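Long-range contacts in SM80.1 Vicilin (Solanum melongena, PDB 5VF5), which is a 7S vicilin built of two cupin domains, probably serving as a nitrogen reserve in the seed, and carries a bound copper ion: residues F14-Q20 with R31-F36; F211-E216 with F227-S231. One frame throughout, in Å; residues are numbered along the deposited sequence.

How the contacts relate
Contact 1 (14-20 with 31-36) closes along the chain before contact 2 (211-216 with 227-231) opens. Their centres lie about 26 Å apart, on opposite sides of the chain's centre, and about 16 Å separates their nearest atoms. Contact 1 lies at the edge of the sheet holding strands 20-21, 28-32 and 49-56; contact 2 packs a loop on strand 225-230 of the seven-strand sheet. In that second sheet strand 13-14, whose Phe14 is part of contact 1, pairs with 318-321, so the chain's beginning is woven into a sheet built mostly from the second half. Backbone bonding of Phe211 to Val100 makes the reverse link, and the two cupin halves are thus tied together at both places.

Contact 1. Residues F14-Q20 with R31-F36; sequences FKSQRFQ and RILPKF
CD1 of Leu33 is wedged between Phe14 and Phe19, while CD2 packs on Phe14. CD1 lies over one face of the Phe19 ring, a CH-pi contact 4.1 Å from the centroid, and also touches Phe14 CB; CD2 meets CG of Phe14. The leucine CG stands opposite the backbone N (chi1 -159°), which sends the branch toward Phe14 and puts CD1 over Phe19. Farther along, Phe36 turns the edge of its ring to the face of Phe14 in a T-shaped pair, centroids 5.5 Å apart and planes at 86°. Val318 and Val320 of strand 318-321 line the same core.

Outward from this core the backbones pair. Gln20 and Ile32 form an antiparallel hydrogen-bonded pair: Gln20 N gives to Ile32 O at 2.9 Å, nearly straight at 174°, and Ile32 N gives back to Gln20 O. Gln20 O also receives a CA-H...O contact from Arg31 CA at 3.2 Å. Pro34 CD sits 3.3 Å from Arg18 O, where the chain leaves the strand.

At the polar edge the extended Arg31 runs its CG past Phe19 CB, 3.7 Å away, and its NE gives to a water, 2.8 Å off, that in turn donates to Ser16 O; the guanidinium pairs with Glu55 and Asp29, both outside the two segments. A second water donates to both Gln20 OE1 and Ile32 O, giving that carbonyl oxygen two donors. The chemistry thus implies a contact apolar at its centre, with backbone bonds and bridging waters taking up polar groups round it.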
loop_
_atom_site.group_PDB
_atom_site.type_symbol
_atom_site.label_atom_id
_atom_site.label_comp_id
_atom_site.label_asym_id
_atom_site.label_seq_id
_atom_site.Cartn_x
_atom_site.Cartn_y
_atom_site.Cartn_z
ATOM N N PHE A 14 -5.069 -7.113 9.702
ATOM C CA PHE A 14 -3.880 -6.602 10.395
ATOM C C PHE A 14 -4.236 -5.216 10.868
ATOM O O PHE A 14 -4.237 -4.243 10.107
ATOM C CB PHE A 14 -2.660 -6.567 9.489
ATOM C CG PHE A 14 -2.197 -7.925 9.018
ATOM C CD1 PHE A 14 -2.840 -8.590 8.021
ATOM C CD2 PHE A 14 -1.110 -8.557 9.632
ATOM C CE1 PHE A 14 -2.447 -9.869 7.621
ATOM C CE2 PHE A 14 -0.683 -9.809 9.209
ATOM C CZ PHE A 14 -1.368 -10.484 8.216
ATOM N N LYS A 15 -4.597 -5.108 12.129
ATOM C CA LYS A 15 -4.949 -3.831 12.693
ATOM C C LYS A 15 -3.750 -2.848 12.671
ATOM O O LYS A 15 -2.585 -3.260 12.748
ATOM C CB LYS A 15 -5.486 -4.019 14.104
ATOM C CG LYS A 15 -6.809 -4.780 14.132
ATOM C CD LYS A 15 -7.976 -3.984 13.599
ATOM C CE LYS A 15 -8.220 -2.795 14.483
ATOM N NZ LYS A 15 -9.340 -1.958 13.985
ATOM N N SER A 16 -4.069 -1.551 12.638
ATOM C CA SER A 16 -3.044 -0.533 12.543
ATOM C C SER A 16 -1.973 -0.639 13.636
ATOM O O SER A 16 -0.782 -0.376 13.382
ATOM C CB SER A 16 -3.646 0.853 12.488
ATOM O OG SER A 16 -4.208 1.168 13.743
ATOM N N GLN A 17 -2.379 -1.059 14.827
ATOM C CA GLN A 17 -1.448 -1.168 15.950
ATOM C C GLN A 17 -0.367 -2.211 15.727
ATOM O O GLN A 17 0.629 -2.215 16.437
ATOM C CB GLN A 17 -2.218 -1.454 17.236
ATOM C CG GLN A 17 -2.978 -0.229 17.736
ATOM N N ARG A 18 -0.587 -3.121 14.756
ATOM C CA ARG A 18 0.426 -4.131 14.449
ATOM C C ARG A 18 1.601 -3.608 13.671
ATOM O O ARG A 18 2.630 -4.273 13.612
ATOM C CB ARG A 18 -0.203 -5.348 13.789
ATOM C CG ARG A 18 -1.043 -6.078 14.840
ATOM C CD ARG A 18 -1.664 -7.332 14.370
ATOM N NE ARG A 18 -0.763 -8.359 13.869
ATOM C CZ ARG A 18 -1.177 -9.339 13.072
ATOM N NH1 ARG A 18 -2.467 -9.422 12.768
ATOM N NH2 ARG A 18 -0.318 -10.242 12.599
ATOM N N PHE A 19 1.464 -2.436 13.071
ATOM C CA PHE A 19 2.601 -1.809 12.419
ATOM C C PHE A 19 3.628 -1.418 13.502
ATOM O O PHE A 19 3.257 -0.831 14.504
ATOM C CB PHE A 19 2.265 -0.573 11.598
ATOM C CG PHE A 19 1.562 -0.836 10.273
ATOM C CD1 PHE A 19 0.240 -1.266 10.225
ATOM C CD2 PHE A 19 2.200 -0.599 9.087
ATOM C CE1 PHE A 19 -0.371 -1.488 9.023
ATOM C CE2 PHE A 19 1.557 -0.770 7.869
ATOM C CZ PHE A 19 0.281 -1.218 7.830
ATOM N N GLN A 20 4.893 -1.750 13.291
ATOM C CA GLN A 20 5.955 -1.515 14.292
ATOM C C GLN A 20 6.883 -0.403 13.827
ATOM O O GLN A 20 7.428 -0.515 12.718
ATOM C CB GLN A 20 6.738 -2.810 14.496
ATOM C CG GLN A 20 5.888 -3.917 15.107
ATOM C CD GLN A 20 6.640 -5.196 15.407
ATOM O OE1 GLN A 20 7.144 -5.886 14.499
ATOM N NE2 GLN A 20 6.679 -5.554 16.686
ATOM N N ARG A 31 6.782 2.906 10.022
ATOM C CA ARG A 31 6.313 1.709 10.678
ATOM C C ARG A 31 5.971 0.660 9.684
ATOM O O ARG A 31 5.430 0.962 8.624
ATOM C CB ARG A 31 5.174 1.965 11.626
ATOM C CG ARG A 31 3.994 2.694 11.152
ATOM C CD ARG A 31 3.209 3.089 12.426
ATOM N NE ARG A 31 2.066 3.795 11.981
ATOM C CZ ARG A 31 1.982 5.094 11.808
ATOM N NH1 ARG A 31 0.855 5.578 11.347
ATOM N NH2 ARG A 31 2.979 5.921 12.157
ATOM N N ILE A 32 6.287 -0.577 9.999
ATOM C CA ILE A 32 6.196 -1.675 9.071
ATOM C C ILE A 32 5.421 -2.814 9.703
ATOM O O ILE A 32 5.562 -3.157 10.881
ATOM C CB ILE A 32 7.586 -2.131 8.609
ATOM C CG1 ILE A 32 7.542 -3.178 7.490
ATOM C CG2 ILE A 32 8.453 -2.572 9.746
ATOM C CD1 ILE A 32 8.909 -3.380 6.815
ATOM N N LEU A 33 4.541 -3.403 8.916
ATOM C CA LEU A 33 3.782 -4.564 9.373
ATOM C C LEU A 33 4.735 -5.759 9.453
ATOM O O LEU A 33 5.678 -5.844 8.660
ATOM C CB LEU A 33 2.680 -4.838 8.369
ATOM C CG LEU A 33 1.494 -5.624 8.750
ATOM C CD1 LEU A 33 0.771 -5.031 9.989
ATOM C CD2 LEU A 33 0.545 -5.661 7.560
ATOM N N PRO A 34 4.510 -6.696 10.400
ATOM C CA PRO A 34 5.297 -7.914 10.375
ATOM C C PRO A 34 5.186 -8.699 9.074
ATOM O O PRO A 34 4.240 -8.475 8.296
ATOM C CB PRO A 34 4.752 -8.712 11.557
ATOM C CG PRO A 34 4.182 -7.673 12.464
ATOM C CD PRO A 34 3.581 -6.647 11.530
ATOM N N LYS A 35 6.066 -9.654 8.872
ATOM C CA LYS A 35 5.894 -10.570 7.763
ATOM C C LYS A 35 4.498 -11.157 7.764
ATOM O O LYS A 35 3.939 -11.444 8.834
ATOM C CB LYS A 35 6.878 -11.737 7.868
ATOM C CG LYS A 35 8.274 -11.369 7.467
ATOM C CD LYS A 35 9.201 -12.583 7.464
ATOM C CE LYS A 35 8.710 -13.708 6.541
ATOM N NZ LYS A 35 9.687 -14.825 6.419
ATOM N N PHE A 36 3.919 -11.358 6.598
ATOM C CA PHE A 36 2.528 -11.824 6.557
ATOM C C PHE A 36 2.310 -13.222 7.124
ATOM O O PHE A 36 1.203 -13.557 7.571
ATOM C CB PHE A 36 2.028 -11.748 5.134
ATOM C CG PHE A 36 1.815 -10.351 4.666
ATOM C CD1 PHE A 36 0.789 -9.563 5.219
ATOM C CD2 PHE A 36 2.568 -9.808 3.663
ATOM C CE1 PHE A 36 0.573 -8.298 4.753
ATOM C CE2 PHE A 36 2.358 -8.513 3.229
ATOM C CZ PHE A 36 1.339 -7.773 3.766
HETATM O O HOH W 1 -0.050 2.029 11.608
HETATM O O HOH W 2 7.284 -5.326 11.705
#

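Contact 2. Residues F211-E216 with F227-S231; sequences FNLMKE and FIEAS
Leu213 meets strand 227-230 of the second cupin domain from a loop that folds as an Asx turn running into a type I beta turn, Leu213 to Glu216. In the conformer described, Leu213 CB lies 4.1 Å from Ile228 CD1. From CG, anti to the carbonyl carbon (chi1 -70°), the two methyls part: CD1 goes to Ala230 CB, while Leu213 CD2 comes to 3.4 Å from Glu229 O and also touches the tip of Ile228. One leucine therefore spans three consecutive strand residues, meeting side chains at the outer two and a backbone carbonyl at the middle one.

On one flank Phe211 brings CE2 to 3.6 Å from Ala230 CB, so the methyl meets the ring at its edge, near the plane. On the other flank Glu216 crosses Ile228 at about a right angle, and Ile228 CD1 lies 3.7 Å from both Glu216 CB and Glu216 OE1. Ile228 and Ala230 point toward the loop, whereas Glu229 points away. Beyond the two segments the Phe211 ring stacks with Phe235, while Glu216 OE1 and Glu229 form salt bridges with Arg234 and Arg266.

The contact rests mainly on apolar side chains; the polar atoms that take part, Glu229 O and Glu216 OE1, meet methyl groups. Asn212 ND2 bonds outward to Asp99 and Arg97 O, but two bonds internal to the loop shape it. Glu216 N bonds Leu213 O at 3.0 Å to close the beta turn. Asn212 OD1 takes the N-H of Met214 N at 3.0 Å, the donor lying in the plane of the side-chain carbonyl.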
loop_
_atom_site.group_PDB
_atom_site.type_symbol
_atom_site.label_atom_id
_atom_site.label_comp_id
_atom_site.label_asym_id
_atom_site.label_seq_id
_atom_site.Cartn_x
_atom_site.Cartn_y
_atom_site.Cartn_z
ATOM N N PHE A 211 3.599 8.652 -11.430
ATOM C CA PHE A 211 2.389 8.757 -12.190
ATOM C C PHE A 211 1.198 8.869 -11.260
ATOM O O PHE A 211 1.269 8.496 -10.096
ATOM C CB PHE A 211 2.206 7.583 -13.171
ATOM C CG PHE A 211 2.368 6.231 -12.562
ATOM C CD1 PHE A 211 3.626 5.649 -12.461
ATOM C CD2 PHE A 211 1.254 5.497 -12.172
ATOM C CE1 PHE A 211 3.777 4.364 -11.919
ATOM C CE2 PHE A 211 1.400 4.231 -11.643
ATOM C CZ PHE A 211 2.651 3.661 -11.531
ATOM N N ASN A 212 0.074 9.324 -11.793
ATOM C CA ASN A 212 -1.098 9.669 -10.977
ATOM C C ASN A 212 -2.343 9.505 -11.841
ATOM O O ASN A 212 -2.410 10.060 -12.941
ATOM C CB ASN A 212 -0.935 11.099 -10.480
ATOM C CG ASN A 212 -1.946 11.497 -9.420
ATOM O OD1 ASN A 212 -3.141 11.347 -9.625
ATOM N ND2 ASN A 212 -1.459 12.053 -8.267
ATOM N N LEU A 213 -3.292 8.699 -11.372
ATOM C CA LEU A 213 -4.490 8.392 -12.158
ATOM C C LEU A 213 -5.740 9.086 -11.604
ATOM O O LEU A 213 -6.835 8.812 -12.091
ATOM C CB LEU A 213 -4.709 6.868 -12.170
ATOM C CG LEU A 213 -3.711 6.000 -12.960
ATOM C CD1 LEU A 213 -2.350 5.840 -12.283
ATOM C CD2 LEU A 213 -4.300 4.615 -13.200
ATOM N N MET A 214 -5.561 9.994 -10.634
ATOM C CA MET A 214 -6.680 10.577 -9.873
ATOM C C MET A 214 -7.706 11.246 -10.778
ATOM O O MET A 214 -8.905 11.174 -10.517
ATOM C CB MET A 214 -6.188 11.621 -8.864
ATOM C CG MET A 214 -5.714 11.069 -7.524
ATOM S SD MET A 214 -5.517 12.395 -6.307
ATOM C CE MET A 214 -7.210 12.939 -6.116
ATOM N N LYS A 215 -7.222 11.870 -11.850
ATOM C CA LYS A 215 -8.081 12.659 -12.780
ATOM C C LYS A 215 -8.721 11.836 -13.923
ATOM O O LYS A 215 -9.531 12.353 -14.707
ATOM C CB LYS A 215 -7.307 13.834 -13.374
ATOM C CG LYS A 215 -6.963 14.910 -12.354
ATOM C CD LYS A 215 -6.137 16.012 -12.991
ATOM C CE LYS A 215 -6.192 17.300 -12.182
ATOM N NZ LYS A 215 -5.415 18.385 -12.842
ATOM N N GLU A 216 -8.365 10.565 -14.008
ATOM C CA GLU A 216 -8.884 9.687 -15.049
ATOM C C GLU A 216 -10.269 9.200 -14.683
ATOM O O GLU A 216 -10.649 9.175 -13.503
ATOM C CB GLU A 216 -7.950 8.484 -15.247
ATOM C CG GLU A 216 -6.563 8.919 -15.700
ATOM C CD GLU A 216 -5.635 7.771 -15.982
ATOM O OE1 GLU A 216 -6.071 6.595 -15.987
ATOM O OE2 GLU A 216 -4.444 8.050 -16.225
ATOM N N PHE A 227 -13.520 2.840 -8.626
ATOM C CA PHE A 227 -12.320 2.014 -8.593
ATOM C C PHE A 227 -11.440 2.412 -9.759
ATOM O O PHE A 227 -11.904 2.416 -10.902
ATOM C CB PHE A 227 -12.704 0.552 -8.736
ATOM C CG PHE A 227 -11.541 -0.366 -8.698
ATOM C CD1 PHE A 227 -11.072 -0.852 -7.486
ATOM C CD2 PHE A 227 -10.923 -0.782 -9.863
ATOM C CE1 PHE A 227 -9.977 -1.701 -7.467
ATOM C CE2 PHE A 227 -9.832 -1.626 -9.841
ATOM C CZ PHE A 227 -9.363 -2.110 -8.628
ATOM N N ILE A 228 -10.169 2.698 -9.500
ATOM C CA ILE A 228 -9.206 2.748 -10.595
ATOM C C ILE A 228 -7.904 2.154 -10.162
ATOM O O ILE A 228 -7.600 2.098 -8.950
ATOM C CB ILE A 228 -9.028 4.107 -11.209
ATOM C CG1 ILE A 228 -8.388 4.023 -12.642
ATOM C CG2 ILE A 228 -8.233 4.987 -10.260
ATOM C CD1 ILE A 228 -8.325 5.343 -13.394
ATOM N N GLU A 229 -7.203 1.606 -11.139
ATOM C CA GLU A 229 -6.031 0.860 -10.871
ATOM C C GLU A 229 -4.944 1.147 -11.869
ATOM O O GLU A 229 -5.191 1.310 -13.062
ATOM C CB GLU A 229 -6.442 -0.595 -10.947
ATOM C CG GLU A 229 -5.363 -1.594 -10.903
ATOM C CD GLU A 229 -5.930 -2.971 -11.003
ATOM O OE1 GLU A 229 -6.268 -3.472 -9.960
ATOM O OE2 GLU A 229 -6.018 -3.530 -12.120
ATOM N N ALA A 230 -3.727 1.183 -11.352
ATOM C CA ALA A 230 -2.521 1.164 -12.131
ATOM C C ALA A 230 -2.061 -0.285 -12.220
ATOM O O ALA A 230 -1.626 -0.862 -11.219
ATOM C CB ALA A 230 -1.470 2.044 -11.467
ATOM N N SER A 231 -2.190 -0.857 -13.416
ATOM C CA SER A 231 -1.866 -2.251 -13.698
ATOM C C SER A 231 -0.519 -2.356 -14.368
ATOM O O SER A 231 -0.106 -1.425 -15.094
ATOM C CB SER A 231 -2.881 -2.862 -14.675
ATOM O OG SER A 231 -2.730 -2.313 -15.997
#